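Side-chain contacts in protein pid-3 (Caenorhabditis elegans, PDB 7OCX), which takes part in piRNA (21U RNA) biogenesis, pairing through its RNA recognition motif domain with that of TOFU-6 in assembly of the PETISCO complex: residues T34-N39 with V59-Q64; K69-D72 with K76-V79. All coordinates share one frame; numbering follows the deposited sequence.

Contact 1. Residues T34-N39 with V59-Q64; sequences TPYRVN and VYQAVQ
Tyr-36 and Ala-62 mark the closest backbone approach here, their CA atoms 7.3 Å apart, where the irregular loop leading into strand 38-45 passes helix 56-66. No hydrogen bond links the two segments, and a single aromatic ring spans the gap. Tyr-36 turns its CG anti to its own carbonyl carbon (chi1 -59°), and the ring reaches the helix at Gln-61 and Ala-62. One face lies over the backbone: Ala-62 N sits 4.1 Å above the ring plane, displaced toward the rim, while CD of the preceding Pro-35, which follows a cis peptide bond, covers the rim of the opposite face. On the Ala-62 side the methyl CB meets ring atom CD2 at 4.1 Å. Gln-61 comes in obliquely, its CB only 3.2 Å from the hydroxyl OH of Tyr-36 and 3.6 Å from CZ. In the RNA recognition motif, two helices pack on one face of an antiparallel sheet, and this ring joins the second of them to the connection between the first helix and the second strand. Polar ends find partners further off: the phenol OH hydrogen-bonds to Asp-65 one turn along the helix, which helps fix the ring's direction, and the Gln-61 amide, its plane 64° from the ring, binds through NE2 to Val-43 O of the neighbouring TOFU-6 chain. A leucine replacing Tyr-36 would probably leave the Asp-65 carboxylate without its phenol partner and open a gap beside Gln-61. Nearer the strand, the backbone N of Arg-37 hydrogen-bonds to the side-chain oxygen OE1 of Gln-58, a further tie between this loop and helix 56-66.

Contact 2. Residues K69-D72 with K76-V79; sequences KKLD and KLQV
The beta hairpin formed by strands 70-72 and 75-81 brings Leu-71 and Leu-77 together beside a two-point backbone contact at the carbonyl of Lys-69. That oxygen accepts a nearly straight hydrogen bond from Leu-77 N, 2.9 Å long with an angle of 170° at the hydrogen, the donor lying 20° from the carbonyl plane. Lys-69 O also meets Lys-76 CA at 3.4 Å in a CA-H...O contact. The next pair, Lys-70 with Lys-76, is antiparallel and non-hydrogen-bonded, with CA atoms 4.5 Å apart and both side chains on the same face of the sheet. Toward the turn the pairing becomes irregular: Leu-71 and Asp-72 both face His-75, a classic beta bulge, and Asp-72 OD1 accepts hydrogen bonds from the backbone N of Asn-74 and from His-75 ND1. Strand 70-72 is the short outermost strand of the domain's sheet, in the additional position beside 75-81, the last of the four strands of an RNA recognition motif. The two leucines cross at about a right angle. CD1 of Leu-71 rests against Leu-77 CD2 at 3.8 Å, and its other methyl, CD2, meets Leu-77 CD1 at 4.0 Å; the branch points meet as well, with Leu-71 CG 3.9 Å from Leu-77 CG. In both residues CG stands anti to the carbonyl carbon, directing the forked ends at each other. Leu-77 is buried, packed in addition on Ile-17 of the adjoining strand and Phe-66 of helix 56-66, whereas Leu-71 also touches Tyr-20 and Pro-21. Lys-69 contributes its base: CB lies 4.2 Å from CD1 of Leu-77, and the extended chain then carries the ammonium group away from segment 76-79.

In the fold
Contacts 1 and 2 show how one small domain uses different chemistry at different depths. The three residues that touch in contact 1 are all buried; between its two segments it is packing without hydrogen bonds, while the loop and helix 56-66 are also linked by Tyr-36 OH to Asp-65 and Arg-37 N to Gln-58. The polar ends of Tyr-36 and Gln-61 find partners beyond the two segments, one of them on TOFU-6. Contact 2, about 15 Å away between centres, is partly exposed and depends on strand pairing along the sheet's edge, with Leu-77 leading inward. The two meet where Val-63 CG1 packs 3.6 Å from Val-79 O, helix 56-66 lying against the sheet that the hairpin extends.

Contact 1. Residues T34-N39 with V59-Q64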
loop_
_atom_site.group_PDB
_atom_site.type_symbol
_atom_site.label_atom_id
_atom_site.label_comp_id
_atom_site.label_asym_id
_atom_site.label_seq_id
_atom_site.Cartn_x
_atom_site.Cartn_y
_atom_site.Cartn_z
ATOM N N THR B 34 0.884 4.263 -0.913
ATOM C CA THR B 34 -0.464 4.120 -1.440
ATOM C C THR B 34 -1.312 5.306 -1.007
ATOM O O THR B 34 -1.324 5.644 0.186
ATOM C CB THR B 34 -1.104 2.835 -0.920
ATOM O OG1 THR B 34 -0.249 1.761 -1.289
ATOM C CG2 THR B 34 -2.486 2.613 -1.525
ATOM N N PRO B 35 -2.078 5.925 -1.922
ATOM C CA PRO B 35 -2.342 5.516 -3.318
ATOM C C PRO B 35 -1.541 6.259 -4.397
ATOM O O PRO B 35 -1.884 6.136 -5.559
ATOM C CB PRO B 35 -3.833 5.846 -3.465
ATOM C CG PRO B 35 -3.969 7.136 -2.677
ATOM C CD PRO B 35 -2.976 7.019 -1.510
ATOM N N TYR B 36 -0.514 7.022 -4.027
ATOM C CA TYR B 36 0.174 7.883 -4.983
ATOM C C TYR B 36 0.963 7.074 -6.003
ATOM O O TYR B 36 1.436 5.963 -5.730
ATOM C CB TYR B 36 1.079 8.891 -4.239
ATOM C CG TYR B 36 0.234 9.720 -3.313
ATOM C CD1 TYR B 36 -0.614 10.704 -3.822
ATOM C CD2 TYR B 36 0.223 9.496 -1.938
ATOM C CE1 TYR B 36 -1.432 11.440 -3.005
ATOM C CE2 TYR B 36 -0.594 10.232 -1.112
ATOM C CZ TYR B 36 -1.424 11.204 -1.654
ATOM O OH TYR B 36 -2.248 11.946 -0.853
ATOM N N ARG B 37 1.059 7.628 -7.214
ATOM C CA ARG B 37 1.700 6.914 -8.303
ATOM C C ARG B 37 3.212 7.025 -8.173
ATOM O O ARG B 37 3.774 8.129 -8.215
ATOM C CB ARG B 37 1.279 7.420 -9.681
ATOM C CG ARG B 37 2.044 6.650 -10.771
ATOM C CD ARG B 37 1.592 6.960 -12.174
ATOM N NE ARG B 37 2.381 6.291 -13.205
ATOM C CZ ARG B 37 2.036 5.177 -13.833
ATOM N NH1 ARG B 37 0.941 4.514 -13.512
ATOM N NH2 ARG B 37 2.792 4.735 -14.829
ATOM N N VAL B 38 3.860 5.871 -8.068
ATOM C CA VAL B 38 5.304 5.742 -7.939
ATOM C C VAL B 38 5.862 5.296 -9.280
ATOM O O VAL B 38 5.472 4.246 -9.805
ATOM C CB VAL B 38 5.674 4.726 -6.845
ATOM C CG1 VAL B 38 7.185 4.578 -6.782
ATOM C CG2 VAL B 38 5.099 5.110 -5.523
ATOM N N ASN B 39 6.804 6.059 -9.817
ATOM C CA ASN B 39 7.449 5.730 -11.078
ATOM C C ASN B 39 8.870 5.231 -10.924
ATOM O O ASN B 39 9.436 4.697 -11.883
ATOM C CB ASN B 39 7.460 6.949 -11.987
ATOM C CG ASN B 39 6.097 7.295 -12.469
ATOM O OD1 ASN B 39 5.282 6.404 -12.737
ATOM N ND2 ASN B 39 5.812 8.580 -12.569
ATOM N N VAL B 59 3.700 14.670 -4.685
ATOM C CA VAL B 59 4.740 14.842 -3.669
ATOM C C VAL B 59 4.200 15.646 -2.499
ATOM O O VAL B 59 4.354 15.265 -1.337
ATOM C CB VAL B 59 5.980 15.517 -4.272
ATOM C CG1 VAL B 59 6.982 15.930 -3.182
ATOM C CG2 VAL B 59 6.669 14.609 -5.256
ATOM N N TYR B 60 3.548 16.764 -2.789
ATOM C CA TYR B 60 3.036 17.604 -1.714
ATOM C C TYR B 60 2.102 16.823 -0.792
ATOM O O TYR B 60 2.207 16.906 0.440
ATOM C CB TYR B 60 2.328 18.816 -2.313
ATOM C CG TYR B 60 1.748 19.758 -1.293
ATOM C CD1 TYR B 60 2.521 20.756 -0.711
ATOM C CD2 TYR B 60 0.426 19.612 -0.867
ATOM C CE1 TYR B 60 1.978 21.618 0.229
ATOM C CE2 TYR B 60 -0.113 20.454 0.074
ATOM C CZ TYR B 60 0.668 21.455 0.629
ATOM O OH TYR B 60 0.147 22.304 1.570
ATOM N N GLN B 61 1.168 16.072 -1.375
ATOM C CA GLN B 61 0.201 15.321 -0.573
ATOM C C GLN B 61 0.845 14.157 0.177
ATOM O O GLN B 61 0.444 13.845 1.308
ATOM C CB GLN B 61 -0.924 14.801 -1.476
ATOM C CG GLN B 61 -1.699 15.938 -2.144
ATOM C CD GLN B 61 -2.643 15.435 -3.219
ATOM O OE1 GLN B 61 -3.818 15.188 -2.964
ATOM N NE2 GLN B 61 -2.133 15.331 -4.434
ATOM N N ALA B 62 1.837 13.502 -0.431
ATOM C CA ALA B 62 2.511 12.403 0.252
ATOM C C ALA B 62 3.261 12.903 1.475
ATOM O O ALA B 62 3.269 12.246 2.515
ATOM C CB ALA B 62 3.473 11.681 -0.695
ATOM N N VAL B 63 3.935 14.048 1.365
ATOM C CA VAL B 63 4.572 14.619 2.549
ATOM C C VAL B 63 3.534 14.881 3.635
ATOM O O VAL B 63 3.714 14.505 4.803
ATOM C CB VAL B 63 5.343 15.903 2.183
ATOM C CG1 VAL B 63 5.895 16.570 3.454
ATOM C CG2 VAL B 63 6.459 15.601 1.189
ATOM N N GLN B 64 2.415 15.504 3.263
ATOM C CA GLN B 64 1.395 15.824 4.254
ATOM C C GLN B 64 0.826 14.558 4.875
ATOM O O GLN B 64 0.597 14.507 6.088
ATOM C CB GLN B 64 0.318 16.680 3.588
ATOM C CG GLN B 64 -0.949 16.982 4.370
ATOM C CD GLN B 64 -1.852 17.979 3.623
ATOM O OE1 GLN B 64 -2.755 17.582 2.881
ATOM N NE2 GLN B 64 -1.586 19.270 3.796
#

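Contact 2. Residues K69-D72 with K76-V79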
loop_
_atom_site.group_PDB
_atom_site.type_symbol
_atom_site.label_atom_id
_atom_site.label_comp_id
_atom_site.label_asym_id
_atom_site.label_seq_id
_atom_site.Cartn_x
_atom_site.Cartn_y
_atom_site.Cartn_z
ATOM N N LYS B 69 4.363 9.942 10.403
ATOM C CA LYS B 69 3.456 8.828 10.611
ATOM C C LYS B 69 4.101 7.738 11.452
ATOM O O LYS B 69 5.192 7.249 11.136
ATOM C CB LYS B 69 3.029 8.236 9.268
ATOM C CG LYS B 69 2.011 7.116 9.384
ATOM C CD LYS B 69 1.520 6.710 7.985
ATOM C CE LYS B 69 0.546 5.520 7.989
ATOM N NZ LYS B 69 -0.039 5.393 6.613
ATOM N N LYS B 70 3.398 7.350 12.510
ATOM C CA LYS B 70 3.769 6.222 13.362
ATOM C C LYS B 70 3.342 4.936 12.656
ATOM O O LYS B 70 2.156 4.604 12.616
ATOM C CB LYS B 70 3.113 6.349 14.733
ATOM C CG LYS B 70 3.515 5.263 15.723
ATOM C CD LYS B 70 3.676 5.820 17.140
ATOM C CE LYS B 70 2.485 5.544 18.056
ATOM N NZ LYS B 70 1.955 4.151 17.983
ATOM N N LEU B 71 4.306 4.215 12.091
ATOM C CA LEU B 71 3.995 2.918 11.499
ATOM C C LEU B 71 3.725 1.869 12.560
ATOM O O LEU B 71 2.840 1.022 12.392
ATOM C CB LEU B 71 5.118 2.461 10.571
ATOM C CG LEU B 71 5.385 3.301 9.328
ATOM C CD1 LEU B 71 6.569 2.735 8.541
ATOM C CD2 LEU B 71 4.129 3.367 8.465
ATOM N N ASP B 72 4.485 1.887 13.641
ATOM C CA ASP B 72 4.293 1.015 14.793
ATOM C C ASP B 72 5.172 1.618 15.880
ATOM O O ASP B 72 5.823 2.650 15.676
ATOM C CB ASP B 72 4.560 -0.462 14.427
ATOM C CG ASP B 72 6.005 -0.777 14.060
ATOM O OD1 ASP B 72 6.916 0.022 14.359
ATOM O OD2 ASP B 72 6.234 -1.849 13.430
ATOM N N LYS B 76 8.841 5.373 12.903
ATOM C CA LYS B 76 8.212 6.635 12.533
ATOM C C LYS B 76 8.796 7.095 11.202
ATOM O O LYS B 76 10.017 7.095 11.021
ATOM C CB LYS B 76 8.449 7.686 13.613
ATOM C CG LYS B 76 7.811 9.046 13.352
ATOM C CD LYS B 76 8.025 9.953 14.563
ATOM C CE LYS B 76 7.559 11.377 14.321
ATOM N NZ LYS B 76 7.940 12.285 15.468
ATOM N N LEU B 77 7.922 7.495 10.284
ATOM C CA LEU B 77 8.340 7.948 8.970
ATOM C C LEU B 77 8.758 9.414 8.952
ATOM O O LEU B 77 8.159 10.263 9.613
ATOM C CB LEU B 77 7.209 7.754 7.966
ATOM C CG LEU B 77 6.830 6.360 7.470
ATOM C CD1 LEU B 77 5.658 6.527 6.511
ATOM C CD2 LEU B 77 7.998 5.731 6.770
ATOM N N GLN B 78 9.787 9.702 8.162
ATOM C CA GLN B 78 10.210 11.059 7.843
ATOM C C GLN B 78 10.095 11.160 6.326
ATOM O O GLN B 78 10.656 10.325 5.605
ATOM C CB GLN B 78 11.634 11.309 8.354
ATOM C CG GLN B 78 12.309 12.556 7.783
ATOM C CD GLN B 78 13.462 13.080 8.644
ATOM O OE1 GLN B 78 14.108 12.330 9.379
ATOM N NE2 GLN B 78 13.719 14.384 8.550
ATOM N N VAL B 79 9.278 12.101 5.847
ATOM C CA VAL B 79 9.000 12.266 4.419
ATOM C C VAL B 79 9.187 13.737 4.090
ATOM O O VAL B 79 8.653 14.599 4.792
ATOM C CB VAL B 79 7.578 11.801 4.046
ATOM C CG1 VAL B 79 7.373 11.859 2.524
ATOM C CG2 VAL B 79 7.323 10.376 4.554
#